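Local coordinates for plasmin and fibronectin-binding protein A (Streptococcus pneumoniae, PDB 4MR0), which acts as a surface adhesin and invasin that binds human fibronectin, plasminogen, plasmin and serum albumin, at residues G219-L227 against F261-A269; P481-L492 against E504-I515. All coordinates share one frame; numbering follows the deposited sequence.

Contact 1. Residues G219-L227 against F261-A269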
ATOM      1  N   GLY A 219      15.589 -14.880   2.167  1.00 18.63           N
ATOM      2  CA  GLY A 219      15.727 -15.032   0.734  1.00 17.84           C
ATOM      3  C   GLY A 219      15.135 -13.951  -0.150  1.00 18.68           C
ATOM      4  O   GLY A 219      14.828 -12.830   0.275  1.00 16.05           O
ATOM      5  N   THR A 220      14.965 -14.321  -1.410  1.00 17.81           N
ATOM      6  CA  THR A 220      14.429 -13.434  -2.419  1.00 17.72           C
ATOM      7  C   THR A 220      13.341 -14.167  -3.178  1.00 18.15           C
ATOM      8  O   THR A 220      13.370 -15.400  -3.283  1.00 18.11           O
ATOM      9  CB  THR A 220      15.533 -13.042  -3.437  1.00 19.14           C
ATOM     10  OG1 THR A 220      16.576 -12.321  -2.767  1.00 21.58           O
ATOM     11  CG2 THR A 220      14.960 -12.196  -4.566  1.00 18.86           C
ATOM     12  N   ILE A 221      12.365 -13.415  -3.669  1.00 14.98           N
ATOM     13  CA  ILE A 221      11.312 -13.983  -4.497  1.00 16.01           C
ATOM     14  C   ILE A 221      11.376 -13.129  -5.750  1.00 16.50           C
ATOM     15  O   ILE A 221      11.061 -11.947  -5.708  1.00 17.23           O
ATOM     16  CB  ILE A 221       9.904 -13.854  -3.872  1.00 14.29           C
ATOM     17  CG1 ILE A 221       9.814 -14.697  -2.600  1.00 14.93           C
ATOM     18  CG2 ILE A 221       8.851 -14.322  -4.875  1.00 14.24           C
ATOM     19  CD1 ILE A 221       8.447 -14.616  -1.893  1.00 17.29           C
ATOM     20  N   ASP A 222      11.844 -13.719  -6.846  1.00 17.02           N
ATOM     21  CA  ASP A 222      11.948 -13.012  -8.115  1.00 17.37           C
ATOM     22  C   ASP A 222      10.611 -13.205  -8.816  1.00 17.96           C
ATOM     23  O   ASP A 222      10.336 -14.263  -9.372  1.00 18.96           O
ATOM     24  CB  ASP A 222      13.066 -13.624  -8.963  1.00 18.93           C
ATOM     25  CG  ASP A 222      13.386 -12.806 -10.201  1.00 20.51           C
ATOM     26  OD1 ASP A 222      12.502 -12.065 -10.670  1.00 20.90           O
ATOM     27  OD2 ASP A 222      14.521 -12.918 -10.717  1.00 25.66           O
ATOM     28  N   MET A 223       9.775 -12.185  -8.794  1.00 16.22           N
ATOM     29  CA  MET A 223       8.479 -12.308  -9.426  1.00 18.03           C
ATOM     30  C   MET A 223       8.620 -12.354 -10.951  1.00 18.85           C
ATOM     31  O   MET A 223       7.637 -12.522 -11.678  1.00 16.80           O
ATOM     32  CB  MET A 223       7.585 -11.174  -8.940  1.00 16.01           C
ATOM     33  CG  MET A 223       7.345 -11.247  -7.428  1.00 16.96           C
ATOM     34  SD  MET A 223       6.340  -9.894  -6.706  1.00 10.33           S
ATOM     35  CE  MET A 223       7.748  -8.611  -6.519  1.00 18.53           C
ATOM     36  N   ASN A 224       9.866 -12.195 -11.405  1.00 20.37           N
ATOM     37  CA  ASN A 224      10.254 -12.321 -12.813  1.00 20.39           C
ATOM     38  C   ASN A 224       9.440 -11.515 -13.826  1.00 20.98           C
ATOM     39  O   ASN A 224       9.166 -11.995 -14.930  1.00 21.63           O
ATOM     40  CB  ASN A 224      10.189 -13.818 -13.147  1.00 20.57           C
ATOM     41  CG  ASN A 224      11.146 -14.239 -14.254  1.00 22.72           C
ATOM     42  OD1 ASN A 224      12.093 -13.527 -14.591  1.00 21.09           O
ATOM     43  ND2 ASN A 224      10.907 -15.428 -14.808  1.00 19.33           N
ATOM     44  N   GLY A 225       9.093 -10.282 -13.477  1.00 21.01           N
ATOM     45  CA  GLY A 225       8.284  -9.476 -14.375  1.00 20.81           C
ATOM     46  C   GLY A 225       8.935  -8.470 -15.309  1.00 20.76           C
ATOM     47  O   GLY A 225       8.223  -7.726 -15.980  1.00 22.09           O
ATOM     48  N   ALA A 226      10.262  -8.433 -15.371  1.00 22.51           N
ATOM     49  CA  ALA A 226      10.949  -7.482 -16.252  1.00 25.55           C
ATOM     50  C   ALA A 226      10.386  -7.552 -17.675  1.00 26.84           C
ATOM     51  O   ALA A 226      10.040  -8.634 -18.166  1.00 25.61           O
ATOM     52  CB  ALA A 226      12.454  -7.758 -16.262  1.00 26.28           C
ATOM     53  N   LEU A 227      10.302  -6.396 -18.331  1.00 27.80           N
ATOM     54  CA  LEU A 227       9.747  -6.303 -19.680  1.00 28.84           C
ATOM     55  C   LEU A 227      10.677  -6.746 -20.801  1.00 31.09           C
ATOM     56  O   LEU A 227      11.897  -6.781 -20.641  1.00 28.95           O
ATOM     57  CB  LEU A 227       9.316  -4.867 -19.976  1.00 28.26           C
ATOM     58  CG  LEU A 227       8.312  -4.187 -19.044  1.00 26.29           C
ATOM     59  CD1 LEU A 227       8.059  -2.778 -19.547  1.00 26.51           C
ATOM     60  CD2 LEU A 227       7.019  -4.985 -18.990  1.00 26.55           C
ATOM     61  N   PHE A 261      11.538  -8.785  -2.473  1.00 16.86           N
ATOM     62  CA  PHE A 261      10.608  -9.031  -3.576  1.00 17.68           C
ATOM     63  C   PHE A 261      11.052  -8.243  -4.797  1.00 18.36           C
ATOM     64  O   PHE A 261      11.170  -7.019  -4.738  1.00 19.42           O
ATOM     65  CB  PHE A 261       9.197  -8.588  -3.200  1.00 15.60           C
ATOM     66  CG  PHE A 261       8.647  -9.280  -1.994  1.00 15.16           C
ATOM     67  CD1 PHE A 261       8.986  -8.851  -0.712  1.00 14.41           C
ATOM     68  CD2 PHE A 261       7.754 -10.338  -2.141  1.00 15.64           C
ATOM     69  CE1 PHE A 261       8.443  -9.469   0.408  1.00 12.59           C
ATOM     70  CE2 PHE A 261       7.205 -10.967  -1.031  1.00 14.22           C
ATOM     71  CZ  PHE A 261       7.547 -10.525   0.252  1.00 15.11           C
ATOM     72  N   LYS A 262      11.265  -8.932  -5.913  1.00 18.31           N
ATOM     73  CA  LYS A 262      11.728  -8.259  -7.117  1.00 18.86           C
ATOM     74  C   LYS A 262      10.867  -8.358  -8.365  1.00 17.50           C
ATOM     75  O   LYS A 262      10.296  -9.405  -8.677  1.00 17.28           O
ATOM     76  CB  LYS A 262      13.114  -8.778  -7.511  1.00 22.26           C
ATOM     77  CG  LYS A 262      14.213  -8.600  -6.488  1.00 26.98           C
ATOM     78  CD  LYS A 262      15.528  -9.107  -7.073  1.00 30.70           C
ATOM     79  CE  LYS A 262      16.682  -8.961  -6.092  1.00 33.83           C
ATOM     80  NZ  LYS A 262      17.966  -9.401  -6.712  1.00 36.07           N
ATOM     81  N   ASP A 263      10.818  -7.243  -9.081  1.00 17.88           N
ATOM     82  CA  ASP A 263      10.154  -7.136 -10.371  1.00 17.94           C
ATOM     83  C   ASP A 263       8.774  -7.728 -10.594  1.00 19.05           C
ATOM     84  O   ASP A 263       8.607  -8.706 -11.326  1.00 17.75           O
ATOM     85  CB  ASP A 263      11.112  -7.682 -11.434  1.00 19.32           C
ATOM     86  CG  ASP A 263      12.502  -7.096 -11.301  1.00 21.09           C
ATOM     87  OD1 ASP A 263      12.609  -5.852 -11.277  1.00 23.73           O
ATOM     88  OD2 ASP A 263      13.483  -7.869 -11.210  1.00 21.25           O
ATOM     89  N   SER A 264       7.779  -7.109  -9.980  1.00 18.85           N
ATOM     90  CA  SER A 264       6.404  -7.535 -10.144  1.00 19.21           C
ATOM     91  C   SER A 264       5.974  -7.066 -11.535  1.00 17.97           C
ATOM     92  O   SER A 264       6.309  -5.956 -11.942  1.00 17.56           O
ATOM     93  CB  SER A 264       5.538  -6.858  -9.078  1.00 19.05           C
ATOM     94  OG  SER A 264       4.164  -7.020  -9.364  1.00 24.24           O
ATOM     95  N   TYR A 265       5.262  -7.906 -12.279  1.00 17.74           N
ATOM     96  CA  TYR A 265       4.781  -7.491 -13.597  1.00 18.06           C
ATOM     97  C   TYR A 265       3.418  -6.856 -13.362  1.00 19.36           C
ATOM     98  O   TYR A 265       2.419  -7.566 -13.200  1.00 19.23           O
ATOM     99  CB  TYR A 265       4.632  -8.688 -14.542  1.00 19.82           C
ATOM    100  CG  TYR A 265       4.076  -8.313 -15.906  1.00 21.14           C
ATOM    101  CD1 TYR A 265       4.729  -7.374 -16.711  1.00 21.99           C
ATOM    102  CD2 TYR A 265       2.906  -8.900 -16.395  1.00 20.63           C
ATOM    103  CE1 TYR A 265       4.233  -7.029 -17.968  1.00 23.27           C
ATOM    104  CE2 TYR A 265       2.402  -8.563 -17.654  1.00 22.34           C
ATOM    105  CZ  TYR A 265       3.073  -7.626 -18.432  1.00 23.41           C
ATOM    106  OH  TYR A 265       2.589  -7.280 -19.672  1.00 26.05           O
ATOM    107  N   GLN A 266       3.393  -5.522 -13.343  1.00 18.97           N
ATOM    108  CA  GLN A 266       2.180  -4.742 -13.104  1.00 20.46           C
ATOM    109  C   GLN A 266       1.212  -5.459 -12.170  1.00 20.80           C
ATOM    110  O   GLN A 266       0.038  -5.637 -12.491  1.00 20.22           O
ATOM    111  CB  GLN A 266       1.485  -4.403 -14.431  1.00 23.83           C
ATOM    112  CG  GLN A 266       1.052  -5.595 -15.278  1.00 23.16           C
ATOM    113  CD  GLN A 266       0.434  -5.168 -16.598  1.00 25.47           C
ATOM    114  OE1 GLN A 266      -0.018  -5.995 -17.388  1.00 24.72           O
ATOM    115  NE2 GLN A 266       0.413  -3.867 -16.840  1.00 25.55           N
ATOM    116  N   GLY A 267       1.705  -5.866 -11.005  1.00 19.59           N
ATOM    117  CA  GLY A 267       0.845  -6.576 -10.079  1.00 20.24           C
ATOM    118  C   GLY A 267       1.081  -6.289  -8.609  1.00 20.46           C
ATOM    119  O   GLY A 267       1.810  -5.364  -8.241  1.00 21.37           O
ATOM    120  N   HIS A 268       0.438  -7.099  -7.772  1.00 19.09           N
ATOM    121  CA  HIS A 268       0.540  -6.989  -6.324  1.00 18.34           C
ATOM    122  C   HIS A 268       1.559  -8.001  -5.826  1.00 17.27           C
ATOM    123  O   HIS A 268       1.403  -9.194  -6.064  1.00 17.09           O
ATOM    124  CB  HIS A 268      -0.801  -7.322  -5.665  1.00 16.75           C
ATOM    125  CG  HIS A 268      -1.959  -6.554  -6.215  1.00 19.42           C
ATOM    126  ND1 HIS A 268      -2.094  -5.192  -6.054  1.00 17.03           N
ATOM    127  CD2 HIS A 268      -3.058  -6.967  -6.891  1.00 18.49           C
ATOM    128  CE1 HIS A 268      -3.231  -4.801  -6.600  1.00 19.42           C
ATOM    129  NE2 HIS A 268      -3.835  -5.857  -7.114  1.00 18.83           N
ATOM    130  N   ALA A 269       2.596  -7.537  -5.141  1.00 16.18           N
ATOM    131  CA  ALA A 269       3.583  -8.457  -4.606  1.00 14.87           C
ATOM    132  C   ALA A 269       2.869  -9.297  -3.553  1.00 15.10           C
ATOM    133  O   ALA A 269       3.104 -10.499  -3.424  1.00 14.78           O
ATOM    134  CB  ALA A 269       4.735  -7.694  -3.973  1.00 15.89           C
TER
HETATM  135  O   HOH W   1      13.645 -10.237 -12.266  1.00 25.60           O
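Met223 points toward strand 261-265 and packs against it, filling the tight half of this contact. Its CG lies anti to the carbonyl carbon (chi1 -62°) and the chain bends at its last torsion, which brings CE to 3.6 Å from CB of Phe261 and against CB of Ser264, while SD rests against CB of Ala269. On the same buried side Ile221 runs alongside Phe261, its CD1 3.9 Å from CE2; Phe246 of strand 243-252 closes over both, and Phe285 stacks on Phe261. The two short strands run parallel, 11° apart, stitched by Lys262 N to Ile221 O (3.0 Å) and Met223 N to Lys262 O (2.8 Å). Past the end of strand 220-222, Gly225 N bonds to Asp263 O, and CD2 of Leu227 meets the Tyr265 ring at its edge, 3.6 Å from CE1. On the face of Asp222 and Lys262, both partly exposed, the packing is looser: the extended Lys262 chain passes over CG2 of Thr220, and Asp222 OD1 approaches Asp263 OD2 to 4.3 Å. A water sits 2.7 Å from OD1 of Asp222 and 2.6 Å from OD2 of Asp263 and probably bridges them; Ser339 and Ser342 hold OD1 of Asp263. Such stacked parallel turns are characteristic of a right-handed beta-helix, as in pectate lyases. Bringing two like charges together probably costs energy, which this water should partly offset.

Contact 2. Residues P481-L492 against E504-I515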
ATOM      1  N   PRO A 481      -0.902  22.265  -2.674  1.00 29.24           N
ATOM      2  CA  PRO A 481      -0.619  22.320  -1.234  1.00 27.41           C
ATOM      3  C   PRO A 481       0.174  21.123  -0.716  1.00 26.64           C
ATOM      4  O   PRO A 481       0.231  20.073  -1.361  1.00 26.20           O
ATOM      5  CB  PRO A 481      -2.013  22.384  -0.609  1.00 28.90           C
ATOM      6  CG  PRO A 481      -2.873  22.957  -1.703  1.00 29.79           C
ATOM      7  CD  PRO A 481      -2.354  22.241  -2.913  1.00 29.75           C
ATOM      8  N   ASN A 482       0.782  21.292   0.455  1.00 24.70           N
ATOM      9  CA  ASN A 482       1.555  20.223   1.073  1.00 23.14           C
ATOM     10  C   ASN A 482       0.605  19.263   1.785  1.00 22.00           C
ATOM     11  O   ASN A 482       0.790  18.046   1.745  1.00 21.16           O
ATOM     12  CB  ASN A 482       2.561  20.798   2.071  1.00 23.60           C
ATOM     13  CG  ASN A 482       3.781  21.402   1.393  1.00 28.04           C
ATOM     14  OD1 ASN A 482       4.072  22.594   1.547  1.00 29.71           O
ATOM     15  ND2 ASN A 482       4.506  20.580   0.640  1.00 25.01           N
ATOM     16  N   ILE A 483      -0.423  19.817   2.420  1.00 20.60           N
ATOM     17  CA  ILE A 483      -1.404  19.014   3.141  1.00 21.38           C
ATOM     18  C   ILE A 483      -2.821  19.447   2.785  1.00 22.68           C
ATOM     19  O   ILE A 483      -3.209  20.597   3.020  1.00 21.57           O
ATOM     20  CB  ILE A 483      -1.217  19.150   4.668  1.00 20.79           C
ATOM     21  CG1 ILE A 483       0.185  18.677   5.059  1.00 20.90           C
ATOM     22  CG2 ILE A 483      -2.301  18.349   5.406  1.00 20.35           C
ATOM     23  CD1 ILE A 483       0.508  18.862   6.527  1.00 20.07           C
ATOM     24  N   GLU A 484      -3.591  18.517   2.225  1.00 21.98           N
ATOM     25  CA  GLU A 484      -4.965  18.786   1.835  1.00 23.50           C
ATOM     26  C   GLU A 484      -5.956  17.932   2.613  1.00 23.26           C
ATOM     27  O   GLU A 484      -5.825  16.709   2.685  1.00 22.52           O
ATOM     28  CB  GLU A 484      -5.165  18.533   0.336  1.00 25.70           C
ATOM     29  CG  GLU A 484      -6.631  18.327  -0.041  1.00 30.64           C
ATOM     30  CD  GLU A 484      -6.835  18.017  -1.511  1.00 34.73           C
ATOM     31  OE1 GLU A 484      -6.064  17.203  -2.067  1.00 35.12           O
ATOM     32  OE2 GLU A 484      -7.780  18.579  -2.106  1.00 36.42           O
ATOM     33  N   LEU A 485      -6.953  18.595   3.182  1.00 21.81           N
ATOM     34  CA  LEU A 485      -8.003  17.933   3.941  1.00 22.07           C
ATOM     35  C   LEU A 485      -9.301  18.406   3.315  1.00 22.83           C
ATOM     36  O   LEU A 485      -9.696  19.567   3.468  1.00 23.42           O
ATOM     37  CB  LEU A 485      -7.904  18.332   5.412  1.00 21.04           C
ATOM     38  CG  LEU A 485      -6.584  17.782   5.960  1.00 21.23           C
ATOM     39  CD1 LEU A 485      -5.970  18.723   6.960  1.00 21.46           C
ATOM     40  CD2 LEU A 485      -6.836  16.399   6.551  1.00 22.29           C
ATOM     41  N   LEU A 486      -9.953  17.495   2.601  1.00 21.81           N
ATOM     42  CA  LEU A 486     -11.180  17.802   1.888  1.00 21.36           C
ATOM     43  C   LEU A 486     -12.407  17.042   2.375  1.00 21.73           C
ATOM     44  O   LEU A 486     -12.439  15.811   2.376  1.00 19.75           O
ATOM     45  CB  LEU A 486     -10.964  17.533   0.393  1.00 22.87           C
ATOM     46  CG  LEU A 486     -12.147  17.720  -0.562  1.00 23.36           C
ATOM     47  CD1 LEU A 486     -12.598  19.182  -0.573  1.00 23.57           C
ATOM     48  CD2 LEU A 486     -11.724  17.282  -1.959  1.00 23.52           C
ATOM     49  N   ARG A 487     -13.415  17.808   2.784  1.00 21.49           N
ATOM     50  CA  ARG A 487     -14.687  17.294   3.264  1.00 21.41           C
ATOM     51  C   ARG A 487     -14.668  16.286   4.403  1.00 21.60           C
ATOM     52  O   ARG A 487     -15.349  15.256   4.342  1.00 22.43           O
ATOM     53  CB  ARG A 487     -15.502  16.725   2.101  1.00 25.19           C
ATOM     54  CG  ARG A 487     -15.804  17.751   1.033  1.00 27.68           C
ATOM     55  CD  ARG A 487     -16.895  17.288   0.082  1.00 29.43           C
ATOM     56  NE  ARG A 487     -16.957  18.183  -1.067  1.00 29.72           N
ATOM     57  CZ  ARG A 487     -16.126  18.123  -2.100  1.00 31.59           C
ATOM     58  NH1 ARG A 487     -15.177  17.202  -2.138  1.00 32.74           N
ATOM     59  NH2 ARG A 487     -16.224  19.007  -3.081  1.00 32.58           N
ATOM     60  N   VAL A 488     -13.897  16.582   5.444  1.00 21.55           N
ATOM     61  CA  VAL A 488     -13.856  15.721   6.617  1.00 21.31           C
ATOM     62  C   VAL A 488     -15.088  16.156   7.416  1.00 22.01           C
ATOM     63  O   VAL A 488     -15.253  17.339   7.734  1.00 22.42           O
ATOM     64  CB  VAL A 488     -12.562  15.943   7.438  1.00 22.09           C
ATOM     65  CG1 VAL A 488     -12.578  15.076   8.689  1.00 19.91           C
ATOM     66  CG2 VAL A 488     -11.349  15.603   6.583  1.00 20.46           C
ATOM     67  N   SER A 489     -15.951  15.196   7.726  1.00 21.19           N
ATOM     68  CA  SER A 489     -17.204  15.458   8.426  1.00 22.74           C
ATOM     69  C   SER A 489     -17.153  15.758   9.914  1.00 21.75           C
ATOM     70  O   SER A 489     -18.068  16.383  10.449  1.00 21.03           O
ATOM     71  CB  SER A 489     -18.164  14.281   8.220  1.00 22.75           C
ATOM     72  OG  SER A 489     -18.436  14.071   6.848  1.00 29.34           O
ATOM     73  N   ASP A 490     -16.108  15.307  10.595  1.00 22.27           N
ATOM     74  CA  ASP A 490     -16.041  15.538  12.031  1.00 22.36           C
ATOM     75  C   ASP A 490     -14.722  15.058  12.609  1.00 21.25           C
ATOM     76  O   ASP A 490     -14.055  14.189  12.038  1.00 18.83           O
ATOM     77  CB  ASP A 490     -17.210  14.805  12.704  1.00 22.69           C
ATOM     78  CG  ASP A 490     -17.507  15.311  14.106  1.00 26.02           C
ATOM     79  OD1 ASP A 490     -16.916  16.328  14.534  1.00 25.32           O
ATOM     80  OD2 ASP A 490     -18.358  14.687  14.779  1.00 27.15           O
ATOM     81  N   ASN A 491     -14.357  15.638  13.749  1.00 20.06           N
ATOM     82  CA  ASN A 491     -13.134  15.290  14.456  1.00 19.52           C
ATOM     83  C   ASN A 491     -11.864  15.293  13.618  1.00 19.18           C
ATOM     84  O   ASN A 491     -11.204  14.265  13.459  1.00 19.59           O
ATOM     85  CB  ASN A 491     -13.308  13.936  15.151  1.00 22.91           C
ATOM     86  CG  ASN A 491     -14.306  14.002  16.296  1.00 23.57           C
ATOM     87  OD1 ASN A 491     -14.176  14.838  17.192  1.00 26.03           O
ATOM     88  ND2 ASN A 491     -15.303  13.124  16.273  1.00 24.98           N
ATOM     89  N   LEU A 492     -11.533  16.458  13.074  1.00 17.54           N
ATOM     90  CA  LEU A 492     -10.319  16.622  12.290  1.00 16.43           C
ATOM     91  C   LEU A 492      -9.296  17.332  13.171  1.00 16.21           C
ATOM     92  O   LEU A 492      -9.596  18.372  13.759  1.00 14.06           O
ATOM     93  CB  LEU A 492     -10.578  17.476  11.044  1.00 15.56           C
ATOM     94  CG  LEU A 492      -9.323  17.918  10.274  1.00 16.00           C
ATOM     95  CD1 LEU A 492      -8.638  16.713   9.663  1.00 14.50           C
ATOM     96  CD2 LEU A 492      -9.705  18.919   9.180  1.00 17.41           C
ATOM     97  N   GLU A 504       1.487  26.594  -0.641  1.00 36.66           N
ATOM     98  CA  GLU A 504       0.506  26.551   0.437  1.00 35.91           C
ATOM     99  C   GLU A 504       0.928  25.472   1.425  1.00 34.20           C
ATOM    100  O   GLU A 504       1.537  24.473   1.041  1.00 33.34           O
ATOM    101  CB  GLU A 504      -0.886  26.228  -0.112  1.00 38.24           C
ATOM    102  CG  GLU A 504      -1.412  27.262  -1.091  1.00 43.18           C
ATOM    103  CD  GLU A 504      -1.797  26.653  -2.427  1.00 45.84           C
ATOM    104  OE1 GLU A 504      -0.949  25.959  -3.034  1.00 45.39           O
ATOM    105  OE2 GLU A 504      -2.947  26.872  -2.872  1.00 48.10           O
ATOM    106  N   GLY A 505       0.623  25.683   2.699  1.00 31.72           N
ATOM    107  CA  GLY A 505       0.984  24.700   3.699  1.00 28.54           C
ATOM    108  C   GLY A 505      -0.156  23.721   3.888  1.00 27.88           C
ATOM    109  O   GLY A 505      -0.133  22.608   3.357  1.00 27.85           O
ATOM    110  N   ILE A 506      -1.165  24.148   4.638  1.00 25.37           N
ATOM    111  CA  ILE A 506      -2.329  23.320   4.914  1.00 24.49           C
ATOM    112  C   ILE A 506      -3.600  23.917   4.322  1.00 24.49           C
ATOM    113  O   ILE A 506      -3.857  25.117   4.449  1.00 25.84           O
ATOM    114  CB  ILE A 506      -2.543  23.153   6.435  1.00 21.83           C
ATOM    115  CG1 ILE A 506      -1.349  22.422   7.047  1.00 21.05           C
ATOM    116  CG2 ILE A 506      -3.845  22.400   6.708  1.00 19.94           C
ATOM    117  CD1 ILE A 506      -1.275  22.531   8.563  1.00 21.47           C
ATOM    118  N   VAL A 507      -4.391  23.073   3.670  1.00 23.19           N
ATOM    119  CA  VAL A 507      -5.653  23.505   3.099  1.00 23.15           C
ATOM    120  C   VAL A 507      -6.757  22.633   3.671  1.00 23.50           C
ATOM    121  O   VAL A 507      -6.720  21.410   3.541  1.00 24.44           O
ATOM    122  CB  VAL A 507      -5.683  23.371   1.554  1.00 24.18           C
ATOM    123  CG1 VAL A 507      -7.076  23.719   1.040  1.00 23.98           C
ATOM    124  CG2 VAL A 507      -4.642  24.286   0.921  1.00 21.66           C
ATOM    125  N   ILE A 508      -7.720  23.265   4.333  1.00 23.48           N
ATOM    126  CA  ILE A 508      -8.856  22.557   4.904  1.00 23.79           C
ATOM    127  C   ILE A 508     -10.061  23.119   4.167  1.00 26.16           C
ATOM    128  O   ILE A 508     -10.405  24.296   4.316  1.00 26.09           O
ATOM    129  CB  ILE A 508      -8.968  22.804   6.417  1.00 23.21           C
ATOM    130  CG1 ILE A 508      -7.776  22.151   7.119  1.00 23.03           C
ATOM    131  CG2 ILE A 508     -10.276  22.231   6.952  1.00 22.10           C
ATOM    132  CD1 ILE A 508      -7.754  22.369   8.621  1.00 24.13           C
ATOM    133  N   GLU A 509     -10.691  22.269   3.365  1.00 26.32           N
ATOM    134  CA  GLU A 509     -11.812  22.679   2.539  1.00 28.61           C
ATOM    135  C   GLU A 509     -13.098  21.898   2.741  1.00 27.72           C
ATOM    136  O   GLU A 509     -13.105  20.672   2.679  1.00 27.71           O
ATOM    137  CB  GLU A 509     -11.392  22.584   1.071  1.00 30.31           C
ATOM    138  CG  GLU A 509     -12.459  22.976   0.070  1.00 34.76           C
ATOM    139  CD  GLU A 509     -11.969  22.853  -1.366  1.00 37.40           C
ATOM    140  OE1 GLU A 509     -10.735  22.770  -1.576  1.00 37.53           O
ATOM    141  OE2 GLU A 509     -12.818  22.852  -2.283  1.00 39.90           O
ATOM    142  N   ASP A 510     -14.188  22.624   2.971  1.00 29.06           N
ATOM    143  CA  ASP A 510     -15.509  22.017   3.142  1.00 31.96           C
ATOM    144  C   ASP A 510     -15.652  21.012   4.273  1.00 31.38           C
ATOM    145  O   ASP A 510     -16.507  20.129   4.210  1.00 29.89           O
ATOM    146  CB  ASP A 510     -15.939  21.348   1.837  1.00 36.54           C
ATOM    147  CG  ASP A 510     -16.431  22.341   0.811  1.00 41.08           C
ATOM    148  OD1 ASP A 510     -17.548  22.872   0.996  1.00 43.98           O
ATOM    149  OD2 ASP A 510     -15.701  22.596  -0.174  1.00 43.79           O
ATOM    150  N   SER A 511     -14.833  21.142   5.308  1.00 31.63           N
ATOM    151  CA  SER A 511     -14.912  20.223   6.435  1.00 31.96           C
ATOM    152  C   SER A 511     -15.932  20.722   7.454  1.00 32.35           C
ATOM    153  O   SER A 511     -16.127  21.928   7.610  1.00 33.50           O
ATOM    154  CB  SER A 511     -13.533  20.059   7.071  1.00 31.43           C
ATOM    155  OG  SER A 511     -12.628  19.500   6.127  1.00 32.15           O
ATOM    156  N   LYS A 512     -16.588  19.790   8.135  1.00 31.65           N
ATOM    157  CA  LYS A 512     -17.612  20.132   9.115  1.00 32.98           C
ATOM    158  C   LYS A 512     -17.317  19.520  10.481  1.00 30.76           C
ATOM    159  O   LYS A 512     -16.320  18.820  10.662  1.00 30.20           O
ATOM    160  CB  LYS A 512     -18.982  19.650   8.609  1.00 36.26           C
ATOM    161  CG  LYS A 512     -19.394  20.297   7.283  1.00 43.11           C
ATOM    162  CD  LYS A 512     -20.237  19.378   6.392  1.00 48.99           C
ATOM    163  CE  LYS A 512     -21.713  19.349   6.786  1.00 52.52           C
ATOM    164  NZ  LYS A 512     -22.516  18.592   5.777  1.00 55.48           N
ATOM    165  N   GLY A 513     -18.190  19.792  11.443  1.00 26.92           N
ATOM    166  CA  GLY A 513     -17.999  19.256  12.775  1.00 26.19           C
ATOM    167  C   GLY A 513     -16.781  19.821  13.481  1.00 24.44           C
ATOM    168  O   GLY A 513     -16.313  20.916  13.164  1.00 25.37           O
ATOM    169  N   LYS A 514     -16.253  19.056  14.431  1.00 24.02           N
ATOM    170  CA  LYS A 514     -15.099  19.484  15.209  1.00 23.59           C
ATOM    171  C   LYS A 514     -13.781  19.533  14.443  1.00 22.32           C
ATOM    172  O   LYS A 514     -13.317  18.531  13.885  1.00 21.37           O
ATOM    173  CB  LYS A 514     -14.943  18.594  16.445  1.00 24.89           C
ATOM    174  CG  LYS A 514     -13.875  19.095  17.406  1.00 29.19           C
ATOM    175  CD  LYS A 514     -13.957  18.398  18.748  1.00 31.50           C
ATOM    176  CE  LYS A 514     -12.997  19.036  19.734  1.00 33.06           C
ATOM    177  NZ  LYS A 514     -13.238  20.506  19.853  1.00 33.14           N
ATOM    178  N   ILE A 515     -13.180  20.716  14.435  1.00 21.60           N
ATOM    179  CA  ILE A 515     -11.913  20.943  13.760  1.00 21.42           C
ATOM    180  C   ILE A 515     -10.926  21.588  14.733  1.00 22.16           C
ATOM    181  O   ILE A 515     -11.275  22.525  15.463  1.00 21.83           O
ATOM    182  CB  ILE A 515     -12.104  21.857  12.543  1.00 22.11           C
ATOM    183  CG1 ILE A 515     -13.044  21.173  11.539  1.00 23.36           C
ATOM    184  CG2 ILE A 515     -10.755  22.179  11.907  1.00 22.21           C
ATOM    185  CD1 ILE A 515     -13.318  21.981  10.286  1.00 24.05           C
TER
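Pro481 overlaps Val507, its CG pressed to 3.4 Å from CG2 of the valine, tighter than ordinary van der Waals contact, and Glu504 runs alongside the same proline ring. Next along, Ile483 lies beside Ile506 and Leu485 beside Ile508, each pair pointing the same way into the interior, with Leu485 CD1 3.9 Å from Ile508 CG1. Leu492, after the bend, sends CD2 back to 4.0 Å from Ile508 CD1. These are stacked rungs of the parallel beta-helix, in its fourth and fifth PbH1 repeats: strands 483-486 and 506-509 run 7° apart, and equivalent positions in successive coils pile up over one another. The straightest backbone bond, Arg487 N to Glu509 O, reaches 178°. On the outer face CD1 of Leu486 lies against the Glu509 carboxylate and also over one face of the Arg487 guanidinium, whose NH1 binds Lys452 O. At the corner Ser511 OG, set beside its own backbone N (chi1 -62°), accepts from Val488 N at 3.3 Å. Two residues on from Val488, OD1 of Asp490 takes two amides from opposite faces of its plane. Lys514 N lies 2.8 Å from Asp490 OD1, nearly along the C-O axis, while Asn491 N comes from a direction tilted out of the carboxylate plane.

Contact 1 comes first along the chain and closes before contact 2 opens; their centres are 38 Å apart, on opposite sides of the chain's centre, and their nearest atoms about 23 Å apart. Both join strands of neighbouring coils in one solenoid. Strands 220-222 and 260-265 belong to a long run of parallel pairings that contact 2 also enters, through Leu492 and Ile515, while its strands 483-486 and 506-509 form part of another face of the solenoid. Contact 1 reaches the first PbH1 repeat and contact 2 the fourth and fifth, so parallel coil-on-coil stacking recurs along the elongated beta-helical part of this cell-wall-anchored adhesin.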